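Local coordinates for protein ATP-dependent protease (Xanthomonas campestris pv. campestris, PDB 7CAY) that probably binds protein substrates as a Lon-type N-terminal substrate-binding domain, at residues A154-L167 with P181-P193. Residues are numbered along the deposited sequence; the frame is centred on the assembly and turned at random.
Sequences AAWVGWRLAELLPL and PHRRLEQLLAWMP
Leu-188 of helix 181-190 packs on the middle of helix 154-164 and sends its two methyls to different neighbours. With CG anti to the backbone N (chi1 -176°), CD2 is carried to Leu-161, 3.7 Å from its CB, and lies against the carbonyl of Gly-158; CD1 meets Leu-167 CD1 at 3.7 Å, the two side chains crossing at about a right angle. Leucine, whose fork at CG offers two methyls, suits a place where two separate surfaces have to be filled. One turn earlier, Leu-185 does the same at closer quarters. Its CD2 rests 3.6 Å from Gly-158 CA, since glycine presents bare backbone, and its CD1 fits beside Ala-154 CB. Small residues thus face large ones, and the helices both run the same way at 36°, their axes approaching to 8.7 Å. They belong to the C-terminal helical part of the Lon N-domain fold, where helix 169-177 links them in sequence and packs Leu-175 against Ala-162 and Trp-191. Arg-184 lies along one flank. Its CD sits over the six-membered ring of Trp-159, 3.9 Å from the centroid, a CH-pi contact; the bend at chi3 lays the guanidinium beside it, 12° from the indole plane, with Pro-181 CA over its other face. Arginine serves here because its CD methylene and flat head can both cover an indole while NE still donates to the Glu-178 carbonyl. Asp-116 accepts a hydrogen bond from Trp-159 NE1. Further along, past helix 154-164, Leu-165 sets CD1 on Met-192 CE (3.7 Å) and CD2 on the ring of the C-terminal Pro-193.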
loop_
_atom_site.group_PDB
_atom_site.type_symbol
_atom_site.label_atom_id
_atom_site.label_comp_id
_atom_site.label_asym_id
_atom_site.label_seq_id
_atom_site.Cartn_x
_atom_site.Cartn_y
_atom_site.Cartn_z
ATOM N N ALA A 154 -15.377 -8.285 3.793
ATOM C CA ALA A 154 -15.579 -6.845 3.648
ATOM C C ALA A 154 -14.271 -6.122 3.350
ATOM O O ALA A 154 -14.237 -5.195 2.533
ATOM C CB ALA A 154 -16.229 -6.274 4.907
ATOM N N ALA A 155 -13.184 -6.525 4.009
ATOM C CA ALA A 155 -11.899 -5.888 3.748
ATOM C C ALA A 155 -11.399 -6.193 2.343
ATOM O O ALA A 155 -10.734 -5.352 1.728
ATOM C CB ALA A 155 -10.870 -6.329 4.787
ATOM N N TRP A 156 -11.714 -7.376 1.814
ATOM C CA TRP A 156 -11.223 -7.738 0.488
ATOM C C TRP A 156 -11.959 -6.966 -0.601
ATOM O O TRP A 156 -11.331 -6.378 -1.489
ATOM C CB TRP A 156 -11.354 -9.246 0.266
ATOM C CG TRP A 156 -10.539 -9.720 -0.894
ATOM C CD1 TRP A 156 -9.230 -10.104 -0.872
ATOM C CD2 TRP A 156 -10.971 -9.838 -2.254
ATOM N NE1 TRP A 156 -8.822 -10.464 -2.133
ATOM C CE2 TRP A 156 -9.873 -10.309 -3.000
ATOM C CE3 TRP A 156 -12.180 -9.597 -2.913
ATOM C CZ2 TRP A 156 -9.947 -10.542 -4.371
ATOM C CZ3 TRP A 156 -12.253 -9.831 -4.273
ATOM C CH2 TRP A 156 -11.143 -10.298 -4.987
ATOM N N VAL A 157 -13.294 -6.958 -0.553
ATOM C CA VAL A 157 -14.067 -6.197 -1.532
ATOM C C VAL A 157 -13.767 -4.710 -1.406
ATOM O O VAL A 157 -13.835 -3.967 -2.393
ATOM C CB VAL A 157 -15.576 -6.498 -1.377
ATOM C CG1 VAL A 157 -16.044 -6.221 0.041
ATOM C CG2 VAL A 157 -16.401 -5.694 -2.373
ATOM N N GLY A 158 -13.404 -4.256 -0.205
ATOM C CA GLY A 158 -13.067 -2.853 -0.026
ATOM C C GLY A 158 -11.763 -2.477 -0.702
ATOM O O GLY A 158 -11.688 -1.476 -1.422
ATOM N N TRP A 159 -10.714 -3.273 -0.481
ATOM C CA TRP A 159 -9.434 -3.000 -1.123
ATOM C C TRP A 159 -9.488 -3.176 -2.636
ATOM O O TRP A 159 -8.674 -2.577 -3.343
ATOM C CB TRP A 159 -8.339 -3.902 -0.543
ATOM C CG TRP A 159 -7.998 -3.647 0.908
ATOM C CD1 TRP A 159 -7.849 -4.585 1.889
ATOM C CD2 TRP A 159 -7.753 -2.376 1.531
ATOM N NE1 TRP A 159 -7.534 -3.981 3.081
ATOM C CE2 TRP A 159 -7.468 -2.626 2.890
ATOM C CE3 TRP A 159 -7.750 -1.052 1.074
ATOM C CZ2 TRP A 159 -7.180 -1.604 3.792
ATOM C CZ3 TRP A 159 -7.473 -0.043 1.972
ATOM C CH2 TRP A 159 -7.190 -0.322 3.316
ATOM N N ARG A 160 -10.422 -3.978 -3.149
ATOM C CA ARG A 160 -10.464 -4.242 -4.584
ATOM C C ARG A 160 -11.218 -3.150 -5.333
ATOM O O ARG A 160 -10.756 -2.672 -6.375
ATOM C CB ARG A 160 -11.091 -5.612 -4.851
ATOM C CG ARG A 160 -10.239 -6.775 -4.375
ATOM C CD ARG A 160 -8.888 -6.805 -5.072
ATOM N NE ARG A 160 -7.800 -7.005 -4.121
ATOM C CZ ARG A 160 -7.023 -6.027 -3.664
ATOM N NH1 ARG A 160 -6.058 -6.297 -2.796
ATOM N NH2 ARG A 160 -7.204 -4.782 -4.080
ATOM N N LEU A 161 -12.392 -2.758 -4.826
ATOM C CA LEU A 161 -13.129 -1.659 -5.443
ATOM C C LEU A 161 -12.316 -0.373 -5.423
ATOM O O LEU A 161 -12.306 0.382 -6.405
ATOM C CB LEU A 161 -14.467 -1.456 -4.733
ATOM C CG LEU A 161 -15.624 -2.358 -5.156
ATOM C CD1 LEU A 161 -16.894 -1.940 -4.437
ATOM C CD2 LEU A 161 -15.810 -2.295 -6.661
ATOM N N ALA A 162 -11.625 -0.110 -4.311
ATOM C CA ALA A 162 -10.766 1.065 -4.218
ATOM C C ALA A 162 -9.708 1.078 -5.311
ATOM O O ALA A 162 -9.348 2.147 -5.815
ATOM C CB ALA A 162 -10.109 1.115 -2.839
ATOM N N GLU A 163 -9.207 -0.095 -5.695
ATOM C CA GLU A 163 -8.188 -0.173 -6.735
ATOM C C GLU A 163 -8.781 0.049 -8.123
ATOM O O GLU A 163 -8.202 0.778 -8.936
ATOM C CB GLU A 163 -7.484 -1.528 -6.660
ATOM C CG GLU A 163 -6.289 -1.673 -7.583
ATOM C CD GLU A 163 -5.648 -3.044 -7.488
ATOM O OE1 GLU A 163 -6.023 -3.814 -6.578
ATOM O OE2 GLU A 163 -4.773 -3.351 -8.327
ATOM N N LEU A 164 -9.939 -0.552 -8.405
ATOM C CA LEU A 164 -10.499 -0.498 -9.753
ATOM C C LEU A 164 -11.212 0.821 -10.030
ATOM O O LEU A 164 -11.110 1.358 -11.137
ATOM C CB LEU A 164 -11.456 -1.670 -9.967
ATOM C CG LEU A 164 -10.923 -2.892 -10.722
ATOM C CD1 LEU A 164 -9.558 -3.309 -10.204
ATOM C CD2 LEU A 164 -11.911 -4.046 -10.612
ATOM N N LEU A 165 -11.937 1.351 -9.049
ATOM C CA LEU A 165 -12.715 2.560 -9.263
ATOM C C LEU A 165 -11.802 3.782 -9.378
ATOM O O LEU A 165 -10.783 3.874 -8.689
ATOM C CB LEU A 165 -13.708 2.758 -8.124
ATOM C CG LEU A 165 -14.979 1.914 -8.227
ATOM C CD1 LEU A 165 -15.602 1.692 -6.863
ATOM C CD2 LEU A 165 -15.975 2.580 -9.167
ATOM N N PRO A 166 -12.154 4.741 -10.245
ATOM C CA PRO A 166 -11.275 5.902 -10.515
ATOM C C PRO A 166 -11.284 6.909 -9.374
ATOM O O PRO A 166 -11.839 8.007 -9.470
ATOM C CB PRO A 166 -11.875 6.476 -11.801
ATOM C CG PRO A 166 -13.322 6.135 -11.722
ATOM C CD PRO A 166 -13.402 4.797 -11.033
ATOM N N LEU A 167 -10.653 6.523 -8.274
ATOM C CA LEU A 167 -10.585 7.358 -7.088
ATOM C C LEU A 167 -9.339 8.231 -7.120
ATOM O O LEU A 167 -8.304 7.856 -7.682
ATOM C CB LEU A 167 -10.575 6.497 -5.827
ATOM C CG LEU A 167 -11.721 5.509 -5.613
ATOM C CD1 LEU A 167 -11.445 4.665 -4.380
ATOM C CD2 LEU A 167 -13.050 6.234 -5.484
ATOM N N PRO A 181 -12.950 -2.262 8.132
ATOM C CA PRO A 181 -13.396 -2.608 6.771
ATOM C C PRO A 181 -14.779 -2.084 6.426
ATOM O O PRO A 181 -15.020 -1.711 5.271
ATOM C CB PRO A 181 -13.360 -4.143 6.774
ATOM C CG PRO A 181 -12.397 -4.502 7.861
ATOM C CD PRO A 181 -12.572 -3.451 8.913
ATOM N N HIS A 182 -15.697 -2.042 7.390
ATOM C CA HIS A 182 -17.063 -1.633 7.079
ATOM C C HIS A 182 -17.176 -0.121 6.927
ATOM O O HIS A 182 -17.837 0.361 5.999
ATOM C CB HIS A 182 -18.018 -2.145 8.155
ATOM C CG HIS A 182 -17.860 -3.604 8.452
ATOM N ND1 HIS A 182 -17.127 -4.070 9.522
ATOM C CD2 HIS A 182 -18.326 -4.700 7.809
ATOM C CE1 HIS A 182 -17.157 -5.391 9.531
ATOM N NE2 HIS A 182 -17.877 -5.799 8.503
ATOM N N ARG A 183 -16.543 0.645 7.820
ATOM C CA ARG A 183 -16.510 2.092 7.636
ATOM C C ARG A 183 -15.718 2.468 6.393
ATOM O O ARG A 183 -15.956 3.527 5.800
ATOM C CB ARG A 183 -15.929 2.778 8.874
ATOM C CG ARG A 183 -16.980 3.478 9.724
ATOM C CD ARG A 183 -16.374 4.212 10.913
ATOM N NE ARG A 183 -15.940 3.300 11.969
ATOM C CZ ARG A 183 -14.674 3.125 12.335
ATOM N NH1 ARG A 183 -13.708 3.810 11.737
ATOM N NH2 ARG A 183 -14.376 2.272 13.306
ATOM N N ARG A 184 -14.777 1.614 5.984
ATOM C CA ARG A 184 -14.090 1.813 4.713
ATOM C C ARG A 184 -15.069 1.720 3.550
ATOM O O ARG A 184 -15.078 2.574 2.657
ATOM C CB ARG A 184 -12.972 0.781 4.564
ATOM C CG ARG A 184 -11.596 1.369 4.305
ATOM C CD ARG A 184 -10.568 0.264 4.141
ATOM N NE ARG A 184 -10.099 -0.253 5.425
ATOM C CZ ARG A 184 -9.854 -1.536 5.668
ATOM N NH1 ARG A 184 -10.051 -2.442 4.717
ATOM N NH2 ARG A 184 -9.422 -1.917 6.863
ATOM N N LEU A 185 -15.916 0.687 3.556
ATOM C CA LEU A 185 -16.922 0.534 2.511
ATOM C C LEU A 185 -18.012 1.593 2.593
ATOM O O LEU A 185 -18.655 1.881 1.578
ATOM C CB LEU A 185 -17.541 -0.863 2.585
ATOM C CG LEU A 185 -16.645 -2.014 2.120
ATOM C CD1 LEU A 185 -17.163 -3.346 2.638
ATOM C CD2 LEU A 185 -16.553 -2.034 0.601
ATOM N N GLU A 186 -18.232 2.183 3.770
ATOM C CA GLU A 186 -19.266 3.205 3.896
ATOM C C GLU A 186 -18.844 4.501 3.212
ATOM O O GLU A 186 -19.670 5.173 2.582
ATOM C CB GLU A 186 -19.592 3.446 5.371
ATOM C CG GLU A 186 -20.879 4.227 5.608
ATOM C CD GLU A 186 -22.123 3.450 5.207
ATOM O OE1 GLU A 186 -22.449 2.448 5.881
ATOM O OE2 GLU A 186 -22.770 3.842 4.213
ATOM N N GLN A 187 -17.567 4.872 3.319
ATOM C CA GLN A 187 -17.078 6.047 2.607
ATOM C C GLN A 187 -16.653 5.723 1.183
ATOM O O GLN A 187 -16.694 6.605 0.317
ATOM C CB GLN A 187 -15.916 6.699 3.364
ATOM C CG GLN A 187 -14.585 5.980 3.254
ATOM C CD GLN A 187 -13.432 6.819 3.781
ATOM O OE1 GLN A 187 -13.577 8.023 4.010
ATOM N NE2 GLN A 187 -12.277 6.187 3.976
ATOM N N LEU A 188 -16.252 4.476 0.919
ATOM C CA LEU A 188 -16.065 4.041 -0.461
ATOM C C LEU A 188 -17.377 4.100 -1.229
ATOM O O LEU A 188 -17.378 4.270 -2.455
ATOM C CB LEU A 188 -15.486 2.626 -0.487
ATOM C CG LEU A 188 -15.124 2.009 -1.839
ATOM C CD1 LEU A 188 -14.050 2.830 -2.535
ATOM C CD2 LEU A 188 -14.669 0.569 -1.656
ATOM N N LEU A 189 -18.502 3.971 -0.523
ATOM C CA LEU A 189 -19.810 4.095 -1.153
ATOM C C LEU A 189 -20.108 5.535 -1.550
ATOM O O LEU A 189 -20.775 5.772 -2.563
ATOM C CB LEU A 189 -20.888 3.563 -0.206
ATOM C CG LEU A 189 -22.350 3.690 -0.634
ATOM C CD1 LEU A 189 -22.563 3.003 -1.971
ATOM C CD2 LEU A 189 -23.270 3.106 0.424
ATOM N N ALA A 190 -19.623 6.506 -0.772
ATOM C CA ALA A 190 -19.858 7.907 -1.107
ATOM C C ALA A 190 -19.056 8.328 -2.332
ATOM O O ALA A 190 -19.567 9.048 -3.199
ATOM C CB ALA A 190 -19.516 8.798 0.088
ATOM N N TRP A 191 -17.804 7.886 -2.425
ATOM C CA TRP A 191 -16.931 8.253 -3.533
ATOM C C TRP A 191 -17.245 7.499 -4.816
ATOM O O TRP A 191 -16.618 7.772 -5.845
ATOM C CB TRP A 191 -15.474 8.016 -3.142
ATOM C CG TRP A 191 -15.050 8.859 -1.996
ATOM C CD1 TRP A 191 -15.537 10.089 -1.661
ATOM C CD2 TRP A 191 -14.065 8.535 -1.013
ATOM N NE1 TRP A 191 -14.906 10.556 -0.534
ATOM C CE2 TRP A 191 -13.998 9.621 -0.117
ATOM C CE3 TRP A 191 -13.229 7.436 -0.807
ATOM C CZ2 TRP A 191 -13.130 9.637 0.969
ATOM C CZ3 TRP A 191 -12.370 7.455 0.271
ATOM C CH2 TRP A 191 -12.326 8.548 1.145
ATOM N N MET A 192 -18.182 6.567 -4.779
ATOM C CA MET A 192 -18.546 5.829 -5.977
ATOM C C MET A 192 -19.201 6.771 -6.980
ATOM O O MET A 192 -20.067 7.568 -6.599
ATOM C CB MET A 192 -19.490 4.686 -5.618
ATOM C CG MET A 192 -19.599 3.610 -6.676
ATOM S SD MET A 192 -19.874 2.007 -5.915
ATOM C CE MET A 192 -18.553 1.993 -4.703
ATOM N N PRO A 193 -18.812 6.725 -8.264
ATOM C CA PRO A 193 -19.402 7.597 -9.285
ATOM C C PRO A 193 -20.899 7.361 -9.452
ATOM O O PRO A 193 -21.677 8.307 -9.565
ATOM C CB PRO A 193 -18.640 7.212 -10.559
ATOM C CG PRO A 193 -18.118 5.837 -10.292
ATOM C CD PRO A 193 -17.796 5.823 -8.830
ATOM O OXT PRO A 193 -21.364 6.220 -9.465
#